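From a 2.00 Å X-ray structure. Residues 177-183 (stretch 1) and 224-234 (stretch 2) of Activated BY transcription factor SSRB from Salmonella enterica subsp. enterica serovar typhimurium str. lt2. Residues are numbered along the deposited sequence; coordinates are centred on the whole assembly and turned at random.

Stretch 1 177-183: YLLEYRR
Stretch 2 224-234: RLARQGMDEME

The end of Met230 lies over one face of the Arg182 guanidinium, with CE of Met230 3.7 Å from NH1 of Arg182. This is a packing contact. No hydrogen bond or salt bridge joins the two stretches, so side-chain packing alone makes the contact, which buries 285 Å² summed over both sides.

Stretch 1 is helical, in a helix that begins earlier in the chain. Its phi/psi values stay near -60/-40. Backbone hydrogen bonds run from Tyr181 N to Tyr177 O, Arg182 N to Leu178 O and Arg183 N to Leu179 O, each 3.0 Å. Leu178 and Arg182, four residues apart, both point toward stretch 2; Leu179 points sideways, and its end comes nearer. On another part of the helix, Arg183 NH1 forms a salt bridge with Glu180 OE1 at 2.8 Å.

Stretch 2 starts as the last turn of a helix, 224-227, and then leaves it. Gln228 has phi/psi -91/-1. Gly229 follows at 76/24, a positive phi that favours glycine. Two hydrogen bonds close this Schellman motif: Met230 N to Leu225 O, 2.7 Å, and Gly229 N to Ala226 O, 2.8 Å. A type I turn runs from Met230 to Met233. Asp231 is at -56/-40 and Glu232 at -73/0, and Met233 N donates a hydrogen bond to Met230 O at 3.2 Å. Met233 itself is extended, at -60/136.

The backbones stand well apart. Leu178 CA is 9.6 Å from Leu225 CA, and Leu179 CA is 9.1 Å from Gln228 CA. Side chains fill the gap.

Leu178 points toward stretch 2 with chi1 m and chi2 t. Its CD1 meets three residues: Leu225 CD2 at 3.7 Å, Met230 SD at 3.8 Å and Met233 CE at 3.7 Å. Leu225 is also m, t. Its CA-to-CB bond points sideways, but its end comes nearer. Met233 points toward stretch 1 and folds as t, p, p.

Met230 points toward stretch 1 in a nearly extended m, t, t rotamer. This reach lets its CE touch Leu179 CD2 at 3.8 Å as well as the Arg182 guanidinium. The CA-to-CB bond of Arg182 points toward stretch 2, with chi angles t, t, p and chi4 180°. Leu179 is m, t; its CA-to-CB bond is sideways, but its end approaches stretch 2. Gln228 points toward stretch 1 with chi1 and chi2 both m and chi3 164°. Its NE2 lies 4.0 Å from Leu179 CD2, beside the methyl group.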

# COMPACT_ATOMS: atom_id res chain seq x y z
N TYR A 177 3.95 -40.74 1.01
CA TYR A 177 4.28 -39.94 -0.17
C TYR A 177 5.66 -39.34 0.10
O TYR A 177 6.55 -39.39 -0.75
CB TYR A 177 3.24 -38.82 -0.33
CG TYR A 177 3.69 -37.67 -1.21
CD1 TYR A 177 3.53 -37.72 -2.60
CD2 TYR A 177 4.27 -36.53 -0.66
CE1 TYR A 177 3.94 -36.66 -3.41
CE2 TYR A 177 4.69 -35.47 -1.45
CZ TYR A 177 4.51 -35.54 -2.83
OH TYR A 177 4.91 -34.48 -3.61
N LEU A 178 5.83 -38.78 1.30
CA LEU A 178 7.10 -38.17 1.68
C LEU A 178 8.25 -39.18 1.70
O LEU A 178 9.35 -38.89 1.25
CB LEU A 178 6.98 -37.49 3.04
CG LEU A 178 6.07 -36.25 3.13
CD1 LEU A 178 5.96 -35.79 4.57
CD2 LEU A 178 6.63 -35.14 2.25
N LEU A 179 7.98 -40.38 2.24
CA LEU A 179 9.01 -41.42 2.29
C LEU A 179 9.36 -41.88 0.88
O LEU A 179 10.54 -42.10 0.56
CB LEU A 179 8.51 -42.61 3.12
CG LEU A 179 8.25 -42.30 4.59
CD1 LEU A 179 7.65 -43.51 5.27
CD2 LEU A 179 9.55 -41.88 5.26
N GLU A 180 8.34 -42.03 0.05
CA GLU A 180 8.52 -42.45 -1.34
C GLU A 180 9.44 -41.48 -2.07
O GLU A 180 10.41 -41.88 -2.72
CB GLU A 180 7.16 -42.51 -2.03
CG GLU A 180 7.17 -42.45 -3.56
CD GLU A 180 7.95 -43.59 -4.20
OE1 GLU A 180 8.11 -44.65 -3.57
OE2 GLU A 180 8.39 -43.41 -5.36
N TYR A 181 9.15 -40.19 -1.97
CA TYR A 181 9.98 -39.19 -2.63
C TYR A 181 11.39 -39.12 -2.05
O TYR A 181 12.35 -38.92 -2.79
CB TYR A 181 9.30 -37.81 -2.57
CG TYR A 181 8.29 -37.60 -3.68
CD1 TYR A 181 8.36 -36.48 -4.51
CD2 TYR A 181 7.29 -38.54 -3.93
CE1 TYR A 181 7.47 -36.31 -5.58
CE2 TYR A 181 6.39 -38.38 -4.99
CZ TYR A 181 6.49 -37.26 -5.81
OH TYR A 181 5.61 -37.11 -6.86
N ARG A 182 11.53 -39.30 -0.74
CA ARG A 182 12.85 -39.25 -0.13
C ARG A 182 13.71 -40.40 -0.66
O ARG A 182 14.93 -40.25 -0.82
CB ARG A 182 12.75 -39.33 1.40
CG ARG A 182 14.07 -39.05 2.10
CD ARG A 182 13.88 -38.66 3.57
NE ARG A 182 13.35 -39.75 4.38
CZ ARG A 182 13.11 -39.64 5.69
NH1 ARG A 182 13.35 -38.50 6.32
NH2 ARG A 182 12.63 -40.68 6.36
N ARG A 183 13.09 -41.54 -0.93
CA ARG A 183 13.80 -42.69 -1.47
C ARG A 183 14.38 -42.39 -2.85
O ARG A 183 15.39 -42.97 -3.25
CB ARG A 183 12.87 -43.89 -1.59
CG ARG A 183 12.72 -44.72 -0.33
CD ARG A 183 11.66 -45.79 -0.56
NE ARG A 183 11.85 -46.44 -1.85
CZ ARG A 183 10.86 -46.84 -2.64
NH1 ARG A 183 9.60 -46.65 -2.26
NH2 ARG A 183 11.12 -47.41 -3.81
N ARG A 224 2.71 -37.34 13.31
CA ARG A 224 3.31 -38.30 12.40
C ARG A 224 4.64 -37.81 11.86
O ARG A 224 5.61 -38.56 11.80
CB ARG A 224 2.34 -38.62 11.26
CG ARG A 224 1.11 -39.40 11.74
CD ARG A 224 0.08 -39.64 10.65
NE ARG A 224 -0.98 -40.52 11.13
CZ ARG A 224 -1.89 -40.19 12.05
NH1 ARG A 224 -1.87 -38.98 12.60
NH2 ARG A 224 -2.79 -41.08 12.44
N LEU A 225 4.69 -36.54 11.46
CA LEU A 225 5.93 -35.97 10.94
C LEU A 225 7.01 -36.08 12.01
O LEU A 225 8.15 -36.43 11.72
CB LEU A 225 5.72 -34.50 10.56
CG LEU A 225 4.83 -34.27 9.33
CD1 LEU A 225 4.41 -32.80 9.26
CD2 LEU A 225 5.59 -34.68 8.08
N ALA A 226 6.65 -35.77 13.25
CA ALA A 226 7.59 -35.83 14.36
C ALA A 226 8.14 -37.25 14.53
O ALA A 226 9.35 -37.43 14.68
CB ALA A 226 6.91 -35.37 15.64
N ARG A 227 7.26 -38.24 14.50
CA ARG A 227 7.68 -39.63 14.66
C ARG A 227 8.64 -40.08 13.55
O ARG A 227 9.45 -40.99 13.75
CB ARG A 227 6.47 -40.57 14.70
CG ARG A 227 5.62 -40.43 15.96
CD ARG A 227 4.72 -41.64 16.17
NE ARG A 227 3.62 -41.68 15.21
CZ ARG A 227 2.48 -41.02 15.36
NH1 ARG A 227 2.28 -40.26 16.43
NH2 ARG A 227 1.52 -41.12 14.44
N GLN A 228 8.56 -39.43 12.39
CA GLN A 228 9.43 -39.76 11.27
C GLN A 228 10.69 -38.91 11.31
O GLN A 228 11.57 -39.05 10.46
CB GLN A 228 8.70 -39.52 9.94
CG GLN A 228 7.46 -40.37 9.76
CD GLN A 228 7.77 -41.83 9.53
OE1 GLN A 228 6.90 -42.69 9.66
NE2 GLN A 228 9.02 -42.13 9.17
N GLY A 229 10.78 -38.03 12.30
CA GLY A 229 11.94 -37.17 12.41
C GLY A 229 11.89 -36.04 11.39
O GLY A 229 12.92 -35.49 11.01
N MET A 230 10.68 -35.70 10.96
CA MET A 230 10.47 -34.63 9.98
C MET A 230 9.90 -33.41 10.69
O MET A 230 9.01 -32.73 10.17
CB MET A 230 9.50 -35.11 8.89
CG MET A 230 9.94 -36.38 8.18
SD MET A 230 8.73 -36.96 6.96
CE MET A 230 9.71 -38.14 6.04
N ASP A 231 10.43 -33.14 11.87
CA ASP A 231 10.00 -32.03 12.72
C ASP A 231 10.06 -30.64 12.07
O ASP A 231 9.16 -29.82 12.26
CB ASP A 231 10.84 -32.00 13.99
CG ASP A 231 10.79 -33.31 14.75
OD1 ASP A 231 9.96 -33.42 15.68
OD2 ASP A 231 11.56 -34.23 14.41
N GLU A 232 11.12 -30.40 11.31
CA GLU A 232 11.32 -29.10 10.66
C GLU A 232 10.42 -28.78 9.48
O GLU A 232 10.53 -27.71 8.88
CB GLU A 232 12.79 -28.97 10.25
CG GLU A 232 13.74 -29.05 11.43
CD GLU A 232 15.20 -28.93 11.03
OE1 GLU A 232 16.07 -28.93 11.93
OE2 GLU A 232 15.47 -28.83 9.81
N MET A 233 9.53 -29.70 9.14
CA MET A 233 8.59 -29.50 8.03
C MET A 233 7.72 -28.27 8.28
O MET A 233 7.23 -28.07 9.40
CB MET A 233 7.69 -30.73 7.90
CG MET A 233 6.67 -30.65 6.77
SD MET A 233 7.45 -30.79 5.16
CE MET A 233 7.65 -32.58 5.04
N GLU A 234 7.54 -27.44 7.26
CA GLU A 234 6.68 -26.27 7.42
C GLU A 234 5.29 -26.67 6.95
O GLU A 234 5.15 -27.43 5.99
CB GLU A 234 7.16 -25.08 6.57
CG GLU A 234 8.54 -24.54 6.89
CD GLU A 234 8.81 -23.22 6.18
OE1 GLU A 234 8.16 -22.95 5.15
OE2 GLU A 234 9.66 -22.44 6.66